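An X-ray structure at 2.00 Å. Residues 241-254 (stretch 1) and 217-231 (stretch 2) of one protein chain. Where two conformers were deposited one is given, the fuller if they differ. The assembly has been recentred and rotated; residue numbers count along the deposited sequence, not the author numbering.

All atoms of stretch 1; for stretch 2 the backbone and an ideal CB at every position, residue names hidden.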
# COMPACT_ATOMS: atom_id res chain seq x y z
N ASP B 241 23.10 1.86 5.98
CA ASP B 241 23.12 0.93 7.10
C ASP B 241 21.67 0.68 7.54
O ASP B 241 21.06 1.49 8.26
CB ASP B 241 23.99 1.48 8.23
CG ASP B 241 24.20 0.47 9.35
OD1 ASP B 241 23.46 -0.53 9.44
OD2 ASP B 241 25.10 0.72 10.18
N GLN B 242 21.11 -0.43 7.07
CA GLN B 242 19.67 -0.70 7.18
C GLN B 242 19.27 -0.96 8.63
O GLN B 242 18.16 -0.63 9.06
CB GLN B 242 19.28 -1.89 6.31
CG GLN B 242 19.39 -1.65 4.78
CD GLN B 242 18.72 -2.75 3.97
OE1 GLN B 242 17.55 -3.06 4.18
NE2 GLN B 242 19.45 -3.33 3.03
N ALA B 243 20.19 -1.57 9.38
CA ALA B 243 20.01 -1.81 10.81
C ALA B 243 20.05 -0.51 11.62
O ALA B 243 19.21 -0.29 12.49
CB ALA B 243 21.07 -2.85 11.31
N GLU B 244 21.00 0.37 11.31
CA GLU B 244 21.07 1.66 11.98
C GLU B 244 19.82 2.49 11.70
O GLU B 244 19.31 3.18 12.60
CB GLU B 244 22.32 2.46 11.57
CG GLU B 244 22.57 3.75 12.40
CD GLU B 244 21.74 4.97 11.93
OE1 GLU B 244 21.28 5.75 12.79
OE2 GLU B 244 21.55 5.14 10.70
N VAL B 245 19.35 2.46 10.45
CA VAL B 245 18.15 3.21 10.10
C VAL B 245 16.93 2.67 10.86
O VAL B 245 16.15 3.45 11.39
CB VAL B 245 17.89 3.23 8.57
CG1 VAL B 245 16.55 3.92 8.25
CG2 VAL B 245 19.04 3.95 7.85
N TYR B 246 16.77 1.35 10.91
CA TYR B 246 15.69 0.74 11.70
C TYR B 246 15.76 1.12 13.18
O TYR B 246 14.74 1.43 13.80
CB TYR B 246 15.69 -0.78 11.57
CG TYR B 246 14.49 -1.42 12.25
CD1 TYR B 246 13.19 -1.21 11.75
CD2 TYR B 246 14.64 -2.21 13.40
CE1 TYR B 246 12.07 -1.77 12.37
CE2 TYR B 246 13.52 -2.79 14.03
CZ TYR B 246 12.25 -2.55 13.51
OH TYR B 246 11.15 -3.11 14.12
N THR B 247 16.97 1.10 13.73
CA THR B 247 17.20 1.45 15.13
C THR B 247 16.79 2.88 15.42
O THR B 247 16.15 3.16 16.44
CB THR B 247 18.67 1.20 15.51
OG1 THR B 247 18.89 -0.21 15.60
CG2 THR B 247 19.00 1.83 16.89
N HIS B 248 17.13 3.79 14.51
CA HIS B 248 16.70 5.17 14.63
C HIS B 248 15.17 5.28 14.64
O HIS B 248 14.58 6.01 15.45
CB HIS B 248 17.27 5.99 13.47
CG HIS B 248 16.80 7.40 13.46
ND1 HIS B 248 17.48 8.42 14.09
CD2 HIS B 248 15.68 7.96 12.92
CE1 HIS B 248 16.81 9.55 13.93
NE2 HIS B 248 15.72 9.30 13.22
N ILE B 249 14.53 4.58 13.71
CA ILE B 249 13.07 4.62 13.62
C ILE B 249 12.43 4.06 14.90
O ILE B 249 11.50 4.65 15.46
CB ILE B 249 12.56 3.93 12.29
CG1 ILE B 249 12.89 4.84 11.09
CG2 ILE B 249 11.04 3.69 12.36
CD1 ILE B 249 12.99 4.16 9.71
N VAL B 250 12.94 2.95 15.41
CA VAL B 250 12.41 2.41 16.65
C VAL B 250 12.50 3.45 17.80
O VAL B 250 11.54 3.60 18.57
CB VAL B 250 13.04 1.05 16.98
CG1 VAL B 250 12.63 0.55 18.38
CG2 VAL B 250 12.62 0.04 15.90
N GLN B 251 13.62 4.16 17.89
CA GLN B 251 13.82 5.18 18.93
C GLN B 251 12.80 6.33 18.87
O GLN B 251 12.53 6.97 19.89
CB GLN B 251 15.27 5.70 18.89
CG GLN B 251 16.31 4.68 19.33
CD GLN B 251 17.75 5.10 19.06
OE1 GLN B 251 18.02 6.03 18.28
NE2 GLN B 251 18.70 4.41 19.69
N THR B 252 12.22 6.59 17.70
CA THR B 252 11.17 7.59 17.55
C THR B 252 9.86 7.15 18.20
O THR B 252 9.03 7.99 18.53
CB THR B 252 10.93 8.03 16.07
OG1 THR B 252 10.24 7.00 15.34
CG2 THR B 252 12.26 8.34 15.36
N TYR B 253 9.68 5.84 18.39
CA TYR B 253 8.46 5.29 19.01
C TYR B 253 8.34 5.66 20.50
O TYR B 253 7.25 5.64 21.06
CB TYR B 253 8.40 3.75 18.92
CG TYR B 253 8.46 3.10 17.52
CD1 TYR B 253 8.83 1.76 17.39
CD2 TYR B 253 8.14 3.81 16.37
CE1 TYR B 253 8.88 1.14 16.15
CE2 TYR B 253 8.19 3.21 15.11
CZ TYR B 253 8.56 1.87 15.00
OH TYR B 253 8.60 1.27 13.76
N ASP B 254 9.47 5.95 21.13
CA ASP B 254 9.48 6.29 22.57
C ASP B 254 8.54 7.45 22.90
O ASP B 254 8.73 8.55 22.38
CB ASP B 254 10.90 6.62 23.03
CG ASP B 254 11.04 6.68 24.55
OD1 ASP B 254 10.04 6.83 25.28
OD2 ASP B 254 12.18 6.59 25.02
N UNK B 217 2.69 -5.31 12.60
CA UNK B 217 3.18 -5.22 11.21
C UNK B 217 4.15 -4.06 11.02
O UNK B 217 4.59 -3.80 9.90
CB UNK B 217 2.00 -5.06 10.24
N UNK B 218 4.48 -3.34 12.10
CA UNK B 218 5.36 -2.17 11.95
C UNK B 218 6.74 -2.62 11.49
O UNK B 218 7.30 -2.04 10.58
CB UNK B 218 5.46 -1.39 13.26
N UNK B 219 7.31 -3.65 12.10
CA UNK B 219 8.63 -4.10 11.67
C UNK B 219 8.70 -4.47 10.18
O UNK B 219 9.67 -4.11 9.50
CB UNK B 219 9.05 -5.31 12.51
N UNK B 220 7.69 -5.18 9.70
CA UNK B 220 7.67 -5.67 8.32
C UNK B 220 7.50 -4.51 7.33
O UNK B 220 8.25 -4.40 6.35
CB UNK B 220 6.55 -6.69 8.14
N UNK B 221 6.55 -3.63 7.60
CA UNK B 221 6.32 -2.46 6.77
C UNK B 221 7.60 -1.61 6.67
O UNK B 221 8.05 -1.27 5.57
CB UNK B 221 5.16 -1.63 7.33
N UNK B 222 8.16 -1.27 7.83
CA UNK B 222 9.32 -0.38 7.87
C UNK B 222 10.55 -1.01 7.18
O UNK B 222 11.17 -0.35 6.36
CB UNK B 222 9.66 -0.03 9.32
N UNK B 223 10.89 -2.25 7.51
CA UNK B 223 12.07 -2.92 6.91
C UNK B 223 11.99 -3.14 5.41
O UNK B 223 13.00 -3.00 4.71
CB UNK B 223 12.28 -4.28 7.58
N UNK B 224 10.80 -3.47 4.92
CA UNK B 224 10.61 -3.63 3.48
C UNK B 224 10.88 -2.29 2.80
O UNK B 224 11.62 -2.24 1.82
CB UNK B 224 9.20 -4.13 3.16
N UNK B 225 10.27 -1.22 3.32
CA UNK B 225 10.49 0.13 2.77
C UNK B 225 11.97 0.54 2.81
O UNK B 225 12.49 1.08 1.82
CB UNK B 225 9.65 1.15 3.55
N UNK B 226 12.64 0.27 3.95
CA UNK B 226 14.07 0.54 4.09
C UNK B 226 14.89 -0.21 3.04
O UNK B 226 15.81 0.37 2.43
CB UNK B 226 14.54 0.16 5.49
N UNK B 227 14.55 -1.48 2.82
CA UNK B 227 15.21 -2.29 1.81
C UNK B 227 15.12 -1.71 0.41
O UNK B 227 16.07 -1.82 -0.37
CB UNK B 227 14.61 -3.70 1.81
N UNK B 228 13.97 -1.13 0.08
CA UNK B 228 13.76 -0.48 -1.22
C UNK B 228 14.61 0.77 -1.38
O UNK B 228 15.26 0.95 -2.43
CB UNK B 228 12.28 -0.12 -1.40
N UNK B 229 14.61 1.64 -0.36
CA UNK B 229 15.53 2.78 -0.33
C UNK B 229 16.98 2.34 -0.53
O UNK B 229 17.68 2.89 -1.39
CB UNK B 229 15.39 3.53 0.99
N UNK B 230 17.42 1.36 0.25
CA UNK B 230 18.79 0.84 0.17
C UNK B 230 19.15 0.20 -1.17
O UNK B 230 20.26 0.40 -1.68
CB UNK B 230 19.00 -0.19 1.28
N UNK B 231 18.22 -0.57 -1.74
CA UNK B 231 18.44 -1.21 -3.04
C UNK B 231 18.74 -0.21 -4.15
O UNK B 231 19.65 -0.43 -4.96
CB UNK B 231 17.21 -2.04 -3.42

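Stretch 2 is a helix from 218 onward. It crosses the helix of stretch 1 at 138° between N-to-C directions, with the axes 10.3 Å apart at closest approach.

Position 217 precedes the helix, and its CB has nothing of stretch 1 within 5.5 Å. Many residues would do. It is Val217.

Position 218 points toward stretch 1. Its ideal CB lies 4.1 Å from Tyr253 OH. Tyr246 OH is farther, 6.0 Å from the ideal CB, which leaves room for a water between. A small residue, perhaps polar, would suit. It is Ser218. Water 1 donates to Ser218 OG (2.9 Å) and bonds Tyr246 OH (2.8 Å) and Tyr253 OH (2.6 Å).

At 219 the CB points sideways, 3.4 Å from Tyr246 OH. A longer chain can run past the hydroxyl into open space. It is Glu219, whose CG lies 3.2 Å from Tyr246 OH.

Positions 220 and 221 have no part of stretch 1 near their CB atoms. They are Ser220 and Leu221.

Position 222 points toward Tyr246, Ile249 and Tyr253. A compact apolar residue is expected; Val, Ile or Ala are all plausible. It is Val222. Its CG1 lies 3.8 Å from Tyr246 CD1, near the ring plane, and 3.9 Å from Ile249 CD1. Its CG2 is 3.9 Å from Tyr253 OH.

At 223 the CB points sideways, 5.3 Å from Tyr246 CD1. A long chain could reach over the ring, and a cation would be welcome there. It is Lys223. CE sits over one face, 3.5 Å from the centroid of the Tyr246 ring, a CH-pi contact. NZ makes a cation-pi contact and a salt bridge to Glu219 OE2 (2.7 Å from Lys223 NZ).

Positions 224 and 225 are free of stretch 1. They are Thr224, whose OG1 donates to Ser220 O (2.7 Å), and Leu225.

Position 226 points toward a hollow between Gln242, Val245, Tyr246 and Ile249. Ile, Leu or Met would fit. It is Ile226, a knob in that hole. Its CD1 lies 3.8 Å from Val245 CG1 and 4.0 Å from Ile249 CD1.

Position 227 points sideways, 3.8 Å from Gln242 OE1, an acceptor. A small donor suits. It is Ser227, with OG 3.0 Å from Gln242 OE1. A water donates to both Gln242 OE1 and Lys223 O.

Position 230 points toward Gln242 NE2, 3.6 Å from the CB. Little room remains, so a small residue suits. It is Ala230.

Positions 228, 229 and 231 do not meet stretch 1. They are Glu228, Phe229 and Ala231.

Stretch 2, residues 217-231: VSESLVKTLISEFAA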
# COMPACT_ATOMS: atom_id res chain seq x y z
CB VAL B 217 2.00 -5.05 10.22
CG1 VAL B 217 1.07 -6.27 10.28
CG2 VAL B 217 1.23 -3.76 10.50
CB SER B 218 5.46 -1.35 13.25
OG SER B 218 6.20 -2.05 14.25
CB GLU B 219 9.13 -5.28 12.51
CG GLU B 219 10.57 -5.64 12.17
CD GLU B 219 11.11 -6.81 12.96
OE1 GLU B 219 10.36 -7.45 13.73
OE2 GLU B 219 12.31 -7.10 12.81
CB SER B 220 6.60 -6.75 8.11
OG SER B 220 5.28 -6.23 8.25
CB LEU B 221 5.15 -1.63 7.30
CG LEU B 221 3.77 -2.22 7.04
CD1 LEU B 221 2.72 -1.50 7.91
CD2 LEU B 221 3.37 -2.18 5.55
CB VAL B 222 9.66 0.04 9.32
CG1 VAL B 222 10.99 0.79 9.34
CG2 VAL B 222 8.53 0.91 9.89
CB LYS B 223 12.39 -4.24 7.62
CG LYS B 223 13.05 -3.99 8.96
CD LYS B 223 13.44 -5.25 9.65
CE LYS B 223 14.09 -4.88 10.99
NZ LYS B 223 14.53 -6.09 11.68
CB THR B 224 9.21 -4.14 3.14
OG1 THR B 224 8.95 -5.34 3.89
CG2 THR B 224 9.10 -4.44 1.66
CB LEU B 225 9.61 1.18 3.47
CG LEU B 225 8.15 1.24 3.00
CD1 LEU B 225 7.27 1.91 4.03
CD2 LEU B 225 8.07 1.94 1.65
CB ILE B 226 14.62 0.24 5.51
CG1 ILE B 226 14.09 1.25 6.52
CG2 ILE B 226 16.18 0.28 5.53
CD1 ILE B 226 14.36 0.87 7.97
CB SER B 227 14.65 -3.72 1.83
OG SER B 227 15.13 -4.38 3.00
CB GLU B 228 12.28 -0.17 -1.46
CG GLU B 228 11.41 -1.42 -1.62
CD GLU B 228 9.95 -1.11 -1.86
OE1 GLU B 228 9.58 0.08 -2.01
OE2 GLU B 228 9.16 -2.08 -1.91
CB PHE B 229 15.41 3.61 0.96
CG PHE B 229 14.26 4.58 0.95
CD1 PHE B 229 12.95 4.13 1.11
CD2 PHE B 229 14.49 5.93 0.77
CE1 PHE B 229 11.89 5.04 1.09
CE2 PHE B 229 13.44 6.84 0.74
CZ PHE B 229 12.13 6.39 0.89
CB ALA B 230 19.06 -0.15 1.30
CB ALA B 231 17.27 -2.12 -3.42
O HOH W 1 8.97 -1.31 13.93
O HOH W 2 15.47 -3.11 6.03
O HOH W 3 18.13 -3.83 0.02
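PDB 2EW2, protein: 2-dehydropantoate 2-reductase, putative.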